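PDB 4PRK: 4-phosphoerythronate dehydrogenase from Lactobacillus jensenii, which probably catalyses the NAD-dependent interconversion of pyruvate and D-lactate, as a member of the D-isomer specific 2-hydroxyacid dehydrogenase family. Local coordinates for residues A[18-21]-A[26-29]; A[177-182]-A[187-192]; A[204-209]-A[213-218]; A[312-317]-A[323-328]. All blocks are in the same frame, centred on the assembly; numbering follows the deposited sequence.

Contact 1 (A[18-21]-A[26-29]); sequences ATEK and ELKL
Glu26, which opens strand 26-30, meets the carboxylate of Glu20 from helix 10-23: its CG lies 3.9 Å from Glu20 OE2, while its own acid end turns elsewhere, the two OE2 atoms of Glu20 and Glu26 staying 5.5 Å apart. These like charges would probably disfavour a closer approach. At Leu27 the backbone N-H points almost straight at the same oxygen, with Leu27 N to Glu20 OE2 at 2.6 Å and an angle of 172° at the hydrogen. The oxygen receives it on its anti lone pair, at the end of a chain that runs extended beyond CG. This bond joins helix 10-23 to strand 26-30 within a beta-alpha-beta unit, in which the helix crosses between the parallel strands 2-6 and 26-30. The side chain of Leu27 points toward the helix; its CG passes 4.1 Å from Glu20 CG, and its CD1 lies 4.0 Å from the methyl CG2 of Thr19. That methyl is turned anti to the backbone N of Thr19, leaving OG1 beside the backbone N, where it bonds to Leu15 O and Glu309 OE2. Beyond the side chain, Leu27 O accepts from a water that also donates to Glu20 OE2.

Contact 2 (A[177-182]-A[187-192]); sequences VIYNPE and LTYADF
Tyr189 puts its hydroxyl against the backbone of Asn180, whose N-H donates to it: Asn180 N to Tyr189 OH is 2.8 Å, with an angle of 164° at the hydrogen. A water in the plane of the Tyr189 ring lies 2.6 Å from Tyr189 OH and gives a weak bond to Ile178 O, a second, indirect link to the loop backbone. Beside this polar end, the ring carbon CE2 of Tyr189 comes within 3.5 Å of Tyr179 CD1. The two rings meet obliquely, their planes 54° apart and their centroids separated by 5.7 Å. Tyr189 CG lies anti to its carbonyl carbon (chi1 -72°), which sends the ring to the 177-182 loop. The contact spans the surface loop between strand 171-175 and the edge strand 188-189 of the parallel Rossmann-type sheet in the NAD-binding domain. A leucine in place of Tyr189 would probably leave the Asn180 N-H without its acceptor and the water without one of its mates. Leu187 CD1 sits over the centre of one face of the Tyr189 ring, which probably limits its rotation. Farther out, Asn180 OD1 accepts from Glu182 N in an Asx turn, and Asn180 ND2 donates to Glu182 OE1 at 2.6 Å, nearly within the amide plane. Tyr179 OH bonds to Glu184 and to Asn306 of the second subunit, while Glu182 OE2 bonds to His156 of that same subunit.

Contact 3 (A[204-209]-A[213-218]); sequences LHTPLL and ENMIGK
Met215 leaves its backbone with CB toward segment 204-209, and CG, anti to the backbone N (chi1 154°), carries the sulfur to Thr206. SD lies 4.0 Å from the methyl CG2 of Thr206. The chain then bends at its last torsion, so that CE ends 3.9 Å from Thr206 OG1 and 4.2 Å from Leu204 CD2. Thr206 and Met215 thus meet tip to tip, whereas Leu204 and Met215 run alongside in opposite senses. The hydroxyl of Thr206 is engaged by Ile152 O, and its approach to CE is packing. An alanine at Met215 would probably open a gap beside Thr206 and the CD2 branch of Leu204, where the sulfur and CE now pack. Next to it, both methyls of Leu204 approach Ile216 CG1, each at 4.1 Å. At the far end, Leu208 CD1 rests 4.0 Å from Glu213 CA, and a weak bond runs from Glu213 N to Leu209 O. Together they close the loop that follows strand 201-204 and leads into helix 218-223 at the C-terminal end of a parallel Rossmann-type sheet, where Thr206 also touches the probable glycine-rich dinucleotide-binding turn.

Contact 4 (A[312-317]-A[323-328]); sequences LRDTIA and RAHFVV
Asp314, on helix 301-319, takes two successive backbone N-H groups of segment 323-328 with its carboxylate. His325 N donates to Asp314 OD1 at 2.8 Å and an angle of 171°, coming from above the carboxylate plane, while Phe326 N reaches Asp314 OD2 at 2.9 Å on its syn side. OD1 is shared: Arg313 NH2 forms a salt bridge to it from the anti side. The same NH2 also donates to Arg323 O, 3.0 Å away and within the guanidinium plane, so one nitrogen joins the acid to the loop backbone. Bends at chi2 and chi3 lead the Arg313 chain along the helix toward its C-terminal end, bringing the guanidinium there. His325 covers one face of that group, with NE2 3.6 Å from Arg313 CZ over its centre and the planes 29° apart. The two alanine methyls pack against polar groups: Ala324 CB sits 3.4 Å from Asp314 CG, and Ala317 CB touches Arg323 O at 3.4 Å. Thr96 of strand 94-96 adjoins both Asp314 and Ala324, and His325 packs on Ile178 of the second subunit. Buried between helix and tail, the Asp314 carboxylate is compensated by two backbone donors and by Arg313, which would probably favour its ionised form and hold the C-terminal segment folded back on helix 301-319.

In the fold
The four contacts fall in two groups. Contacts 1 and 4 have centres about 17 Å apart and touch: Thr19 CG2 is 3.5 Å from Leu312 CD2, and Leu27 CD2 is 3.9 Å from Leu312 CD1, so helix 301-319 packs on the beta-alpha-beta unit of contact 1. Contacts 2 and 3 belong to the NAD-binding domain; their centres are also about 17 Å apart, with nearest atoms about 5 Å apart. Contact 3 touches the probable dinucleotide-binding turn, and Ile178 of contact 2 lies near it. Contact 4 comes no nearer than about 14 Å (nearest atoms) to contacts 2 and 3 of its own chain, yet meets contact 2 of the second subunit.

Contact 1 (A[18-21]-A[26-29])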
loop_
_atom_site.group_PDB
_atom_site.type_symbol
_atom_site.label_atom_id
_atom_site.label_comp_id
_atom_site.label_asym_id
_atom_site.label_seq_id
_atom_site.Cartn_x
_atom_site.Cartn_y
_atom_site.Cartn_z
ATOM N N ALA A 18 -20.000 -27.286 6.195
ATOM C CA ALA A 18 -20.180 -26.066 5.391
ATOM C C ALA A 18 -19.799 -26.352 3.935
ATOM O O ALA A 18 -20.379 -25.790 3.006
ATOM C CB ALA A 18 -19.341 -24.930 5.937
ATOM N N THR A 19 -18.831 -27.244 3.746
ATOM C CA THR A 19 -18.352 -27.537 2.404
ATOM C C THR A 19 -19.414 -28.341 1.651
ATOM O O THR A 19 -19.678 -28.100 0.451
ATOM C CB THR A 19 -16.983 -28.247 2.457
ATOM O OG1 THR A 19 -16.016 -27.364 3.063
ATOM C CG2 THR A 19 -16.544 -28.609 1.072
ATOM N N GLU A 20 -20.049 -29.268 2.374
ATOM C CA GLU A 20 -21.165 -30.034 1.804
ATOM C C GLU A 20 -22.218 -29.077 1.267
ATOM O O GLU A 20 -22.576 -29.110 0.085
ATOM C CB GLU A 20 -21.719 -31.011 2.821
ATOM C CG GLU A 20 -20.777 -32.202 2.969
ATOM C CD GLU A 20 -21.144 -33.220 4.049
ATOM O OE1 GLU A 20 -21.637 -32.895 5.147
ATOM O OE2 GLU A 20 -20.855 -34.394 3.816
ATOM N N LYS A 21 -22.671 -28.189 2.130
ATOM C CA LYS A 21 -23.682 -27.215 1.748
ATOM C C LYS A 21 -23.192 -26.374 0.568
ATOM O O LYS A 21 -23.937 -26.189 -0.392
ATOM C CB LYS A 21 -24.061 -26.306 2.902
ATOM C CG LYS A 21 -24.997 -25.174 2.482
ATOM C CD LYS A 21 -25.379 -24.238 3.625
ATOM C CE LYS A 21 -24.138 -23.643 4.270
ATOM N NZ LYS A 21 -24.445 -22.465 5.122
ATOM N N GLU A 26 -21.791 -34.684 -0.801
ATOM C CA GLU A 26 -21.640 -35.333 0.478
ATOM C C GLU A 26 -20.201 -35.735 0.611
ATOM O O GLU A 26 -19.596 -36.197 -0.360
ATOM C CB GLU A 26 -22.521 -36.563 0.520
ATOM C CG GLU A 26 -22.392 -37.377 1.792
ATOM C CD GLU A 26 -23.492 -38.429 1.931
ATOM O OE1 GLU A 26 -24.414 -38.480 1.067
ATOM O OE2 GLU A 26 -23.417 -39.202 2.912
ATOM N N LEU A 27 -19.640 -35.546 1.802
ATOM C CA LEU A 27 -18.243 -35.949 2.074
ATOM C C LEU A 27 -18.168 -37.121 3.052
ATOM O O LEU A 27 -18.443 -36.956 4.230
ATOM C CB LEU A 27 -17.369 -34.777 2.631
ATOM C CG LEU A 27 -17.142 -33.574 1.683
ATOM C CD1 LEU A 27 -16.383 -32.433 2.350
ATOM C CD2 LEU A 27 -16.471 -33.968 0.376
ATOM N N LYS A 28 -17.711 -38.268 2.556
ATOM C CA LYS A 28 -17.473 -39.437 3.399
ATOM C C LYS A 28 -16.085 -39.451 4.011
ATOM O O LYS A 28 -15.080 -39.745 3.320
ATOM C CB LYS A 28 -17.688 -40.716 2.587
ATOM C CG LYS A 28 -17.471 -42.020 3.350
ATOM C CD LYS A 28 -18.340 -43.118 2.747
ATOM C CE LYS A 28 -17.706 -44.497 2.806
ATOM N NZ LYS A 28 -18.481 -45.412 1.910
ATOM N N LEU A 29 -16.020 -39.199 5.320
ATOM C CA LEU A 29 -14.719 -39.039 5.951
ATOM C C LEU A 29 -14.178 -40.312 6.442
ATOM O O LEU A 29 -14.801 -40.909 7.251
ATOM C CB LEU A 29 -14.793 -38.104 7.134
ATOM C CG LEU A 29 -14.641 -36.665 6.663
ATOM C CD1 LEU A 29 -15.713 -36.240 5.659
ATOM C CD2 LEU A 29 -14.634 -35.802 7.910
HETATM O O HOH W 1 -20.194 -35.512 5.943
#

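Contact 2 (A[177-182]-A[187-192])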
loop_
_atom_site.group_PDB
_atom_site.type_symbol
_atom_site.label_atom_id
_atom_site.label_comp_id
_atom_site.label_asym_id
_atom_site.label_seq_id
_atom_site.Cartn_x
_atom_site.Cartn_y
_atom_site.Cartn_z
ATOM N N VAL A 177 15.985 -16.857 -10.833
ATOM C CA VAL A 177 16.493 -17.348 -12.094
ATOM C C VAL A 177 15.438 -17.254 -13.184
ATOM O O VAL A 177 15.700 -17.678 -14.290
ATOM C CB VAL A 177 17.077 -18.793 -11.999
ATOM C CG1 VAL A 177 18.339 -18.807 -11.157
ATOM C CG2 VAL A 177 16.068 -19.781 -11.431
ATOM N N ILE A 178 14.248 -16.735 -12.878
ATOM C CA ILE A 178 13.274 -16.403 -13.922
ATOM C C ILE A 178 12.769 -15.012 -13.614
ATOM O O ILE A 178 12.698 -14.604 -12.452
ATOM C CB ILE A 178 12.064 -17.381 -14.043
ATOM C CG1 ILE A 178 11.235 -17.420 -12.753
ATOM C CG2 ILE A 178 12.512 -18.808 -14.394
ATOM C CD1 ILE A 178 10.076 -16.452 -12.784
ATOM N N TYR A 179 12.397 -14.307 -14.666
ATOM C CA TYR A 179 11.959 -12.935 -14.579
ATOM C C TYR A 179 10.417 -12.888 -14.518
ATOM O O TYR A 179 9.771 -13.453 -15.385
ATOM C CB TYR A 179 12.454 -12.206 -15.832
ATOM C CG TYR A 179 11.921 -10.829 -15.990
ATOM C CD1 TYR A 179 12.197 -9.874 -15.064
ATOM C CD2 TYR A 179 11.138 -10.487 -17.083
ATOM C CE1 TYR A 179 11.688 -8.583 -15.188
ATOM C CE2 TYR A 179 10.628 -9.210 -17.223
ATOM C CZ TYR A 179 10.905 -8.258 -16.251
ATOM O OH TYR A 179 10.410 -6.966 -16.373
ATOM N N ASN A 180 9.825 -12.216 -13.532
ATOM C CA ASN A 180 8.370 -11.925 -13.610
ATOM C C ASN A 180 8.061 -10.457 -13.552
ATOM O O ASN A 180 8.161 -9.819 -12.483
ATOM C CB ASN A 180 7.554 -12.643 -12.515
ATOM C CG ASN A 180 6.017 -12.581 -12.778
ATOM O OD1 ASN A 180 5.524 -11.954 -13.736
ATOM N ND2 ASN A 180 5.266 -13.230 -11.923
ATOM N N PRO A 181 7.611 -9.902 -14.675
ATOM C CA PRO A 181 7.402 -8.471 -14.720
ATOM C C PRO A 181 6.389 -7.966 -13.695
ATOM O O PRO A 181 6.490 -6.841 -13.226
ATOM C CB PRO A 181 6.887 -8.226 -16.137
ATOM C CG PRO A 181 6.503 -9.557 -16.682
ATOM C CD PRO A 181 7.227 -10.585 -15.921
ATOM N N GLU A 182 5.439 -8.806 -13.336
ATOM C CA GLU A 182 4.406 -8.380 -12.398
ATOM C C GLU A 182 4.869 -8.160 -10.963
ATOM O O GLU A 182 4.212 -7.443 -10.216
ATOM C CB GLU A 182 3.200 -9.341 -12.472
ATOM C CG GLU A 182 3.371 -10.708 -11.875
ATOM C CD GLU A 182 2.353 -11.724 -12.419
ATOM O OE1 GLU A 182 2.764 -12.890 -12.637
ATOM O OE2 GLU A 182 1.143 -11.379 -12.633
ATOM N N LEU A 187 9.627 -5.080 -5.882
ATOM C CA LEU A 187 10.995 -5.502 -5.609
ATOM C C LEU A 187 11.869 -5.120 -6.767
ATOM O O LEU A 187 11.347 -4.715 -7.767
ATOM C CB LEU A 187 11.075 -7.005 -5.365
ATOM C CG LEU A 187 10.620 -7.947 -6.473
ATOM C CD1 LEU A 187 11.668 -8.125 -7.570
ATOM C CD2 LEU A 187 10.261 -9.294 -5.870
ATOM N N THR A 188 13.195 -5.222 -6.593
ATOM C CA THR A 188 14.190 -4.984 -7.659
ATOM C C THR A 188 15.042 -6.225 -7.729
ATOM O O THR A 188 15.575 -6.697 -6.690
ATOM C CB THR A 188 15.079 -3.832 -7.278
ATOM O OG1 THR A 188 14.290 -2.628 -7.197
ATOM C CG2 THR A 188 16.235 -3.659 -8.296
ATOM N N TYR A 189 15.129 -6.823 -8.915
ATOM C CA TYR A 189 15.991 -7.972 -9.088
ATOM C C TYR A 189 17.488 -7.591 -8.945
ATOM O O TYR A 189 17.877 -6.491 -9.256
ATOM C CB TYR A 189 15.725 -8.604 -10.430
ATOM C CG TYR A 189 14.410 -9.345 -10.566
ATOM C CD1 TYR A 189 14.215 -10.560 -9.935
ATOM C CD2 TYR A 189 13.434 -8.895 -11.409
ATOM C CE1 TYR A 189 13.034 -11.270 -10.082
ATOM C CE2 TYR A 189 12.253 -9.605 -11.574
ATOM C CZ TYR A 189 12.074 -10.802 -10.895
ATOM O OH TYR A 189 10.924 -11.512 -11.041
ATOM N N ALA A 190 18.251 -8.502 -8.370
ATOM C CA ALA A 190 19.648 -8.296 -8.074
ATOM C C ALA A 190 20.369 -9.623 -8.029
ATOM O O ALA A 190 19.757 -10.666 -7.966
ATOM C CB ALA A 190 19.827 -7.557 -6.768
ATOM N N ASP A 191 21.685 -9.553 -8.071
ATOM C CA ASP A 191 22.540 -10.715 -7.995
ATOM C C ASP A 191 22.472 -11.334 -6.618
ATOM O O ASP A 191 22.232 -10.662 -5.638
ATOM C CB ASP A 191 23.981 -10.330 -8.282
ATOM C CG ASP A 191 24.205 -9.942 -9.701
ATOM O OD1 ASP A 191 23.397 -10.293 -10.561
ATOM O OD2 ASP A 191 25.202 -9.271 -9.957
ATOM N N PHE A 192 22.721 -12.624 -6.564
ATOM C CA PHE A 192 22.594 -13.372 -5.347
ATOM C C PHE A 192 23.534 -12.803 -4.305
ATOM O O PHE A 192 23.162 -12.650 -3.166
ATOM C CB PHE A 192 22.917 -14.830 -5.651
ATOM C CG PHE A 192 22.989 -15.714 -4.448
ATOM C CD1 PHE A 192 21.865 -16.331 -3.958
ATOM C CD2 PHE A 192 24.190 -15.951 -3.825
ATOM C CE1 PHE A 192 21.931 -17.152 -2.858
ATOM C CE2 PHE A 192 24.263 -16.771 -2.722
ATOM C CZ PHE A 192 23.131 -17.371 -2.235
HETATM O O HOH W 2 10.774 -13.863 -9.873
#

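Contact 3 (A[204-209]-A[213-218])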
loop_
_atom_site.group_PDB
_atom_site.type_symbol
_atom_site.label_atom_id
_atom_site.label_comp_id
_atom_site.label_asym_id
_atom_site.label_seq_id
_atom_site.Cartn_x
_atom_site.Cartn_y
_atom_site.Cartn_z
ATOM N N LEU A 204 13.796 -16.808 2.590
ATOM C CA LEU A 204 14.039 -17.860 1.551
ATOM C C LEU A 204 12.778 -18.369 0.848
ATOM O O LEU A 204 11.797 -18.731 1.502
ATOM C CB LEU A 204 14.754 -19.040 2.149
ATOM C CG LEU A 204 15.992 -18.700 2.974
ATOM C CD1 LEU A 204 16.615 -19.957 3.566
ATOM C CD2 LEU A 204 17.017 -17.930 2.141
ATOM N N HIS A 205 12.842 -18.456 -0.485
ATOM C CA HIS A 205 11.690 -18.850 -1.284
ATOM C C HIS A 205 12.130 -19.674 -2.478
ATOM O O HIS A 205 11.663 -19.478 -3.571
ATOM C CB HIS A 205 10.899 -17.602 -1.673
ATOM C CG HIS A 205 10.429 -16.853 -0.467
ATOM N ND1 HIS A 205 9.426 -17.327 0.340
ATOM C CD2 HIS A 205 10.938 -15.771 0.166
ATOM C CE1 HIS A 205 9.296 -16.537 1.386
ATOM N NE2 HIS A 205 10.200 -15.583 1.306
ATOM N N THR A 206 13.003 -20.639 -2.217
ATOM C CA THR A 206 13.676 -21.403 -3.253
ATOM C C THR A 206 13.205 -22.846 -3.108
ATOM O O THR A 206 13.088 -23.337 -1.995
ATOM C CB THR A 206 15.223 -21.303 -3.107
ATOM O OG1 THR A 206 15.655 -20.004 -3.476
ATOM C CG2 THR A 206 15.946 -22.283 -3.986
ATOM N N PRO A 207 12.909 -23.524 -4.242
ATOM C CA PRO A 207 12.548 -24.951 -4.153
ATOM C C PRO A 207 13.734 -25.741 -3.693
ATOM O O PRO A 207 14.846 -25.426 -4.066
ATOM C CB PRO A 207 12.208 -25.331 -5.606
ATOM C CG PRO A 207 12.834 -24.295 -6.430
ATOM C CD PRO A 207 12.843 -23.026 -5.625
ATOM N N LEU A 208 13.503 -26.740 -2.859
ATOM C CA LEU A 208 14.555 -27.673 -2.480
ATOM C C LEU A 208 14.795 -28.607 -3.621
ATOM O O LEU A 208 13.899 -29.311 -4.050
ATOM C CB LEU A 208 14.165 -28.497 -1.258
ATOM C CG LEU A 208 15.207 -29.564 -0.923
ATOM C CD1 LEU A 208 16.554 -28.896 -0.674
ATOM C CD2 LEU A 208 14.782 -30.414 0.273
ATOM N N LEU A 209 16.017 -28.607 -4.101
ATOM C CA LEU A 209 16.466 -29.484 -5.159
ATOM C C LEU A 209 17.857 -29.936 -4.799
ATOM O O LEU A 209 18.466 -29.414 -3.863
ATOM C CB LEU A 209 16.542 -28.699 -6.459
ATOM C CG LEU A 209 15.293 -27.962 -6.942
ATOM C CD1 LEU A 209 15.745 -26.756 -7.734
ATOM C CD2 LEU A 209 14.390 -28.864 -7.783
ATOM N N GLU A 213 20.335 -27.698 -1.847
ATOM C CA GLU A 213 20.522 -28.201 -0.505
ATOM C C GLU A 213 21.718 -27.491 0.139
ATOM O O GLU A 213 22.744 -27.304 -0.514
ATOM C CB GLU A 213 20.710 -29.719 -0.530
ATOM C CG GLU A 213 20.604 -30.343 0.845
ATOM C CD GLU A 213 20.846 -31.829 0.832
ATOM O OE1 GLU A 213 20.820 -32.402 -0.268
ATOM O OE2 GLU A 213 21.049 -32.417 1.918
ATOM N N ASN A 214 21.590 -27.066 1.396
ATOM C CA ASN A 214 22.617 -26.185 2.046
ATOM C C ASN A 214 23.087 -25.016 1.188
ATOM O O ASN A 214 24.246 -24.595 1.215
ATOM C CB ASN A 214 23.817 -27.005 2.530
ATOM C CG ASN A 214 23.403 -28.015 3.552
ATOM O OD1 ASN A 214 22.905 -27.652 4.601
ATOM N ND2 ASN A 214 23.505 -29.279 3.219
ATOM N N MET A 215 22.166 -24.479 0.413
ATOM C CA MET A 215 22.445 -23.263 -0.302
ATOM C C MET A 215 22.877 -22.143 0.644
ATOM O O MET A 215 23.612 -21.227 0.246
ATOM C CB MET A 215 21.172 -22.888 -1.035
ATOM C CG MET A 215 20.977 -21.447 -1.337
ATOM S SD MET A 215 19.340 -21.266 -2.054
ATOM C CE MET A 215 18.375 -20.675 -0.700
ATOM N N ILE A 216 22.361 -22.154 1.862
ATOM C CA ILE A 216 22.754 -21.149 2.856
ATOM C C ILE A 216 23.599 -21.872 3.852
ATOM O O ILE A 216 23.070 -22.629 4.718
ATOM C CB ILE A 216 21.548 -20.452 3.557
ATOM C CG1 ILE A 216 20.604 -19.841 2.522
ATOM C CG2 ILE A 216 22.021 -19.403 4.559
ATOM C CD1 ILE A 216 21.226 -18.758 1.686
ATOM N N GLY A 217 24.911 -21.704 3.659
ATOM C CA GLY A 217 25.902 -22.271 4.542
ATOM C C GLY A 217 26.896 -21.300 5.112
ATOM O O GLY A 217 26.702 -20.063 5.090
ATOM N N LYS A 218 27.964 -21.878 5.665
ATOM C CA LYS A 218 29.042 -21.109 6.315
ATOM C C LYS A 218 29.450 -19.894 5.490
ATOM O O LYS A 218 29.468 -18.773 5.977
ATOM C CB LYS A 218 30.258 -22.015 6.518
ATOM C CG LYS A 218 31.468 -21.356 7.139
ATOM C CD LYS A 218 32.737 -22.187 6.954
ATOM C CE LYS A 218 33.842 -21.343 6.301
ATOM N NZ LYS A 218 35.109 -22.106 6.022
#

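Contact 4 (A[312-317]-A[323-328])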
loop_
_atom_site.group_PDB
_atom_site.type_symbol
_atom_site.label_atom_id
_atom_site.label_comp_id
_atom_site.label_asym_id
_atom_site.label_seq_id
_atom_site.Cartn_x
_atom_site.Cartn_y
_atom_site.Cartn_z
ATOM N N LEU A 312 -11.382 -30.943 -4.042
ATOM C CA LEU A 312 -12.788 -31.352 -4.213
ATOM C C LEU A 312 -13.308 -30.908 -5.599
ATOM O O LEU A 312 -13.888 -31.709 -6.323
ATOM C CB LEU A 312 -13.675 -30.715 -3.074
ATOM C CG LEU A 312 -15.210 -30.939 -3.117
ATOM C CD1 LEU A 312 -15.488 -32.441 -3.042
ATOM C CD2 LEU A 312 -16.026 -30.203 -2.044
ATOM N N ARG A 313 -13.092 -29.625 -5.918
ATOM C CA ARG A 313 -13.517 -28.997 -7.154
ATOM C C ARG A 313 -12.880 -29.659 -8.389
ATOM O O ARG A 313 -13.595 -30.010 -9.319
ATOM C CB ARG A 313 -13.242 -27.479 -7.137
ATOM C CG ARG A 313 -14.155 -26.685 -8.060
ATOM C CD ARG A 313 -13.393 -25.854 -9.096
ATOM N NE ARG A 313 -12.633 -26.719 -10.009
ATOM C CZ ARG A 313 -12.873 -26.923 -11.309
ATOM N NH1 ARG A 313 -13.852 -26.297 -11.940
ATOM N NH2 ARG A 313 -12.093 -27.755 -11.988
ATOM N N ASP A 314 -11.563 -29.843 -8.417
ATOM C CA ASP A 314 -10.949 -30.606 -9.531
ATOM C C ASP A 314 -11.456 -32.037 -9.534
ATOM O O ASP A 314 -11.610 -32.616 -10.593
ATOM C CB ASP A 314 -9.410 -30.669 -9.465
ATOM C CG ASP A 314 -8.732 -29.434 -10.061
ATOM O OD1 ASP A 314 -9.432 -28.513 -10.541
ATOM O OD2 ASP A 314 -7.479 -29.388 -10.045
ATOM N N THR A 315 -11.696 -32.605 -8.346
ATOM C CA THR A 315 -12.075 -34.002 -8.237
ATOM C C THR A 315 -13.468 -34.240 -8.800
ATOM O O THR A 315 -13.647 -35.174 -9.583
ATOM C CB THR A 315 -11.924 -34.487 -6.800
ATOM O OG1 THR A 315 -10.546 -34.352 -6.460
ATOM C CG2 THR A 315 -12.361 -35.977 -6.643
ATOM N N ILE A 316 -14.426 -33.378 -8.421
ATOM C CA ILE A 316 -15.780 -33.366 -9.012
ATOM C C ILE A 316 -15.748 -33.171 -10.549
ATOM O O ILE A 316 -16.516 -33.821 -11.291
ATOM C CB ILE A 316 -16.699 -32.278 -8.357
ATOM C CG1 ILE A 316 -17.059 -32.703 -6.924
ATOM C CG2 ILE A 316 -17.968 -32.012 -9.192
ATOM C CD1 ILE A 316 -18.131 -31.881 -6.240
ATOM N N ALA A 317 -14.876 -32.273 -11.017
ATOM C CA ALA A 317 -14.832 -31.937 -12.433
ATOM C C ALA A 317 -14.458 -33.172 -13.266
ATOM O O ALA A 317 -15.127 -33.492 -14.257
ATOM C CB ALA A 317 -13.863 -30.782 -12.675
ATOM N N ARG A 323 -12.593 -30.345 -17.042
ATOM C CA ARG A 323 -11.177 -30.061 -16.792
ATOM C C ARG A 323 -10.843 -29.741 -15.312
ATOM O O ARG A 323 -11.624 -29.071 -14.609
ATOM C CB ARG A 323 -10.689 -28.912 -17.680
ATOM C CG ARG A 323 -9.209 -29.024 -18.042
ATOM C CD ARG A 323 -8.954 -30.068 -19.135
ATOM N NE ARG A 323 -9.500 -29.655 -20.433
ATOM C CZ ARG A 323 -8.957 -28.742 -21.242
ATOM N NH1 ARG A 323 -7.830 -28.122 -20.912
ATOM N NH2 ARG A 323 -9.549 -28.440 -22.397
ATOM N N ALA A 324 -9.679 -30.237 -14.872
ATOM C CA ALA A 324 -9.085 -29.936 -13.564
ATOM C C ALA A 324 -8.030 -28.839 -13.755
ATOM O O ALA A 324 -7.407 -28.748 -14.825
ATOM C CB ALA A 324 -8.448 -31.189 -12.966
ATOM N N HIS A 325 -7.849 -27.988 -12.745
ATOM C CA HIS A 325 -6.901 -26.877 -12.854
ATOM C C HIS A 325 -5.476 -27.321 -12.530
ATOM O O HIS A 325 -4.514 -26.699 -13.013
ATOM C CB HIS A 325 -7.323 -25.674 -11.982
ATOM C CG HIS A 325 -8.641 -25.077 -12.373
ATOM N ND1 HIS A 325 -8.946 -24.731 -13.672
ATOM C CD2 HIS A 325 -9.740 -24.780 -11.641
ATOM C CE1 HIS A 325 -10.180 -24.263 -13.728
ATOM N NE2 HIS A 325 -10.684 -24.280 -12.507
ATOM N N PHE A 326 -5.351 -28.408 -11.751
ATOM C CA PHE A 326 -4.096 -28.803 -11.124
ATOM C C PHE A 326 -3.826 -30.303 -11.240
ATOM O O PHE A 326 -3.467 -30.963 -10.270
ATOM C CB PHE A 326 -4.084 -28.343 -9.665
ATOM C CG PHE A 326 -4.382 -26.871 -9.501
ATOM C CD1 PHE A 326 -3.479 -25.918 -9.937
ATOM C CD2 PHE A 326 -5.585 -26.440 -8.944
ATOM C CE1 PHE A 326 -3.741 -24.563 -9.800
ATOM C CE2 PHE A 326 -5.863 -25.087 -8.814
ATOM C CZ PHE A 326 -4.937 -24.142 -9.244
ATOM N N VAL A 327 -3.980 -30.813 -12.459
ATOM C CA VAL A 327 -3.392 -32.104 -12.884
ATOM C C VAL A 327 -1.859 -32.119 -12.761
ATOM O O VAL A 327 -1.204 -31.109 -13.031
ATOM C CB VAL A 327 -3.682 -32.366 -14.367
ATOM C CG1 VAL A 327 -3.165 -33.754 -14.769
ATOM C CG2 VAL A 327 -5.171 -32.184 -14.644
ATOM N N VAL A 328 -1.277 -33.264 -12.411
ATOM C CA VAL A 328 0.160 -33.308 -12.150
ATOM C C VAL A 328 0.955 -34.411 -12.883
ATOM O O VAL A 328 0.476 -35.537 -13.053
ATOM C CB VAL A 328 0.406 -33.365 -10.615
ATOM C CG1 VAL A 328 1.679 -34.127 -10.255
ATOM C CG2 VAL A 328 0.451 -31.950 -10.036
#